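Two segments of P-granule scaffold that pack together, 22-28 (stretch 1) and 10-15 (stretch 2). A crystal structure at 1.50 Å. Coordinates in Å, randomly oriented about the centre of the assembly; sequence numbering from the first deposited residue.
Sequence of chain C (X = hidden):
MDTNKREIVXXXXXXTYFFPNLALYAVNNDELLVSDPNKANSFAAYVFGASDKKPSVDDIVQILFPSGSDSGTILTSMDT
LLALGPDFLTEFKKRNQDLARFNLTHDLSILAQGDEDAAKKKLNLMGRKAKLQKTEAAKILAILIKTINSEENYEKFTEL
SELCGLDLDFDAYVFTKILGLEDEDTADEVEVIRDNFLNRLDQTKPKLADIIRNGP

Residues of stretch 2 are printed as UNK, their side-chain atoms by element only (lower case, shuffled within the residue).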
# COMPACT_ATOMS: atom_id res chain seq x y z
N LEU C 22 -19.04 6.18 -14.69
CA LEU C 22 -18.32 7.34 -15.22
C LEU C 22 -17.32 6.91 -16.28
O LEU C 22 -17.18 7.56 -17.32
CB LEU C 22 -17.61 8.08 -14.08
CG LEU C 22 -16.73 9.28 -14.46
CD1 LEU C 22 -17.59 10.39 -15.03
CD2 LEU C 22 -15.97 9.80 -13.25
N ALA C 23 -16.59 5.83 -16.01
CA ALA C 23 -15.66 5.30 -17.00
C ALA C 23 -16.38 4.92 -18.29
O ALA C 23 -15.93 5.26 -19.38
CB ALA C 23 -14.94 4.09 -16.40
N LEU C 24 -17.48 4.19 -18.17
CA LEU C 24 -18.22 3.78 -19.35
C LEU C 24 -18.74 4.99 -20.10
O LEU C 24 -18.67 5.04 -21.34
CB LEU C 24 -19.39 2.88 -18.93
CG LEU C 24 -20.31 2.45 -20.08
CD1 LEU C 24 -19.53 1.68 -21.18
CD2 LEU C 24 -21.44 1.59 -19.55
N TYR C 25 -19.28 5.98 -19.37
CA TYR C 25 -19.75 7.20 -20.02
C TYR C 25 -18.64 7.83 -20.86
O TYR C 25 -18.87 8.21 -22.02
CB TYR C 25 -20.27 8.21 -18.97
CG TYR C 25 -20.81 9.44 -19.65
CD1 TYR C 25 -22.14 9.52 -20.01
CD2 TYR C 25 -19.97 10.49 -20.01
CE1 TYR C 25 -22.64 10.63 -20.68
CE2 TYR C 25 -20.45 11.58 -20.69
CZ TYR C 25 -21.79 11.64 -21.02
OH TYR C 25 -22.24 12.75 -21.71
N ALA C 26 -17.44 7.95 -20.30
CA ALA C 26 -16.36 8.64 -20.99
C ALA C 26 -15.92 7.89 -22.23
O ALA C 26 -15.61 8.50 -23.26
CB ALA C 26 -15.18 8.84 -20.03
N VAL C 27 -15.87 6.55 -22.14
CA VAL C 27 -15.48 5.72 -23.28
C VAL C 27 -16.49 5.84 -24.42
O VAL C 27 -16.11 5.82 -25.61
CB VAL C 27 -15.30 4.26 -22.81
CG1 VAL C 27 -15.32 3.29 -24.01
CG2 VAL C 27 -13.99 4.14 -21.98
N ASN C 28 -17.78 5.92 -24.09
CA ASN C 28 -18.83 6.03 -25.10
C ASN C 28 -18.94 7.43 -25.68
O ASN C 28 -19.25 7.58 -26.87
CB ASN C 28 -20.19 5.62 -24.51
CG ASN C 28 -20.39 4.12 -24.48
OD1 ASN C 28 -19.87 3.40 -25.35
ND2 ASN C 28 -21.18 3.64 -23.53
N UNK C 10 -13.08 -2.77 -15.80
CA UNK C 10 -12.32 -1.98 -16.75
C UNK C 10 -13.17 -1.72 -17.98
O UNK C 10 -13.96 -2.58 -18.38
c UNK C 10 -10.10 -1.93 -18.03
o UNK C 10 -8.14 -2.65 -19.19
c UNK C 10 -8.70 -2.57 -18.08
c UNK C 10 -11.02 -2.70 -17.13
o UNK C 10 -8.19 -2.92 -16.99
N UNK C 11 -13.00 -0.52 -18.55
CA UNK C 11 -13.61 -0.14 -19.83
C UNK C 11 -12.53 0.52 -20.67
O UNK C 11 -12.11 1.63 -20.35
c UNK C 11 -16.91 -0.50 -19.35
c UNK C 11 -16.95 -0.01 -16.64
c UNK C 11 -15.92 0.50 -17.43
c UNK C 11 -17.94 -0.74 -17.18
c UNK C 11 -15.90 0.27 -18.79
c UNK C 11 -17.95 -0.99 -18.54
c UNK C 11 -14.79 0.81 -19.63
N UNK C 12 -12.08 -0.15 -21.73
CA UNK C 12 -11.16 0.46 -22.71
C UNK C 12 -10.09 1.39 -22.09
O UNK C 12 -10.01 2.59 -22.36
c UNK C 12 -10.58 0.40 -25.69
c UNK C 12 -11.01 1.63 -24.91
c UNK C 12 -11.71 2.62 -25.79
c UNK C 12 -11.93 1.25 -23.74
N UNK C 13 -9.25 0.80 -21.28
CA UNK C 13 -8.14 1.51 -20.67
C UNK C 13 -8.44 2.20 -19.35
O UNK C 13 -7.52 2.77 -18.75
N UNK C 14 -9.68 2.19 -18.89
CA UNK C 14 -10.05 2.87 -17.65
C UNK C 14 -10.40 1.77 -16.64
O UNK C 14 -11.46 1.16 -16.72
c UNK C 14 -10.91 4.88 -18.96
c UNK C 14 -11.20 3.87 -17.82
c UNK C 14 -11.39 4.58 -16.48
c UNK C 14 -11.97 6.00 -19.10
N UNK C 15 -9.49 1.54 -15.69
CA UNK C 15 -9.67 0.58 -14.61
C UNK C 15 -10.20 1.30 -13.37
O UNK C 15 -9.66 2.34 -12.96
n UNK C 15 -7.34 -4.39 -12.44
c UNK C 15 -8.31 -0.07 -14.33
c UNK C 15 -8.25 -0.99 -13.16
c UNK C 15 -6.76 -3.54 -11.58
n UNK C 15 -6.53 -2.28 -11.91
n UNK C 15 -6.40 -3.94 -10.40
c UNK C 15 -6.82 -1.65 -13.17

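Position 10 carries five side-chain atoms: an unbranched run of three carbons, the last of which bears two oxygens. Its CA-to-CB bond points away from the helix, and its CB stays 7.9 Å from A23 CB, the nearest approach of the side chain to stretch 1. A carboxylate at the end of a two-methylene arm makes the residue glutamate, E10. A charged group suits this exposed place, where no apolar neighbour on the helix has to be covered.

Position 11 has one carbon followed by a ring of six carbons, with no heteroatom. The ring lies against the helix: the CB of L24 stands 4.1 Å from its centroid and only 7° off the ring normal, a CH-pi contact over the face. A ring lacking a hydroxyl identifies phenylalanine, F11. Its CD1 lies 3.9 Å from A23 CB, and its CD2 is 3.9 Å from L24 CD1. A flat aromatic side chain can spread over the helix surface here, using the small A23 and the longer L24 together.

Position 12 shows four carbons forked at the second. Its CB is 4.0 Å from V27 CG2. A fork one carbon beyond CB means leucine, L12, with chi1 t and chi2 p. Although it is exposed, its CA-to-CB bond points toward the helix, and it adds an apolar margin beside V27. Its backbone, at phi 38° and psi 63°, has a positive phi, as a type I' turn requires.

Position 13 has no side-chain atoms at all and touches nothing on stretch 1, so it is glycine, G13. The reason lies in the backbone rather than in the helix: at phi 88° and psi -4°, a CB would be jammed against the carbonyl O of the preceding residue. Glycine lets the chain complete the turn from F11 to position 14.

Position 14 again has four carbons, but the fork is at the first, and one arm is two carbons long. Carbons of both arms lie against A23, A26 and V27. This is isoleucine, I14. Its CG2 packs 3.6 Å from A23 CB, while its CD1 lies 4.0 Å from V27 CG2 and 4.4 Å from A26 CB. Branching at CB supplies two arms, and a beta-branched residue is at home in the strand resuming here.

Position 15 has three carbons, a nitrogen, and a carbon bearing two more nitrogens. Its CA-to-CB bond points away from the helix, and it makes no contact with stretch 1. The guanidinium identifies arginine, R15. A long, charged side chain directed off the helix face can reach polar partners, and its NE and NH2 do hydrogen-bond elsewhere in the structure.

The contact buries 341 Å², both sides summed. The hairpin holds its own shape, through F11 N to I14 O and I14 N to F11 O, both 2.9 Å, and presents F11, L12 and I14 to the helix. There A23 allows close approach, L24 covers the ring, and V27 CG2 also meets the backbone, 3.5 Å from F11 O. Apolar packing thus joins the hairpin to the helix, with no hydrogen bond crossing between them.

Stretch 2, residues 10-15: EFLGIR
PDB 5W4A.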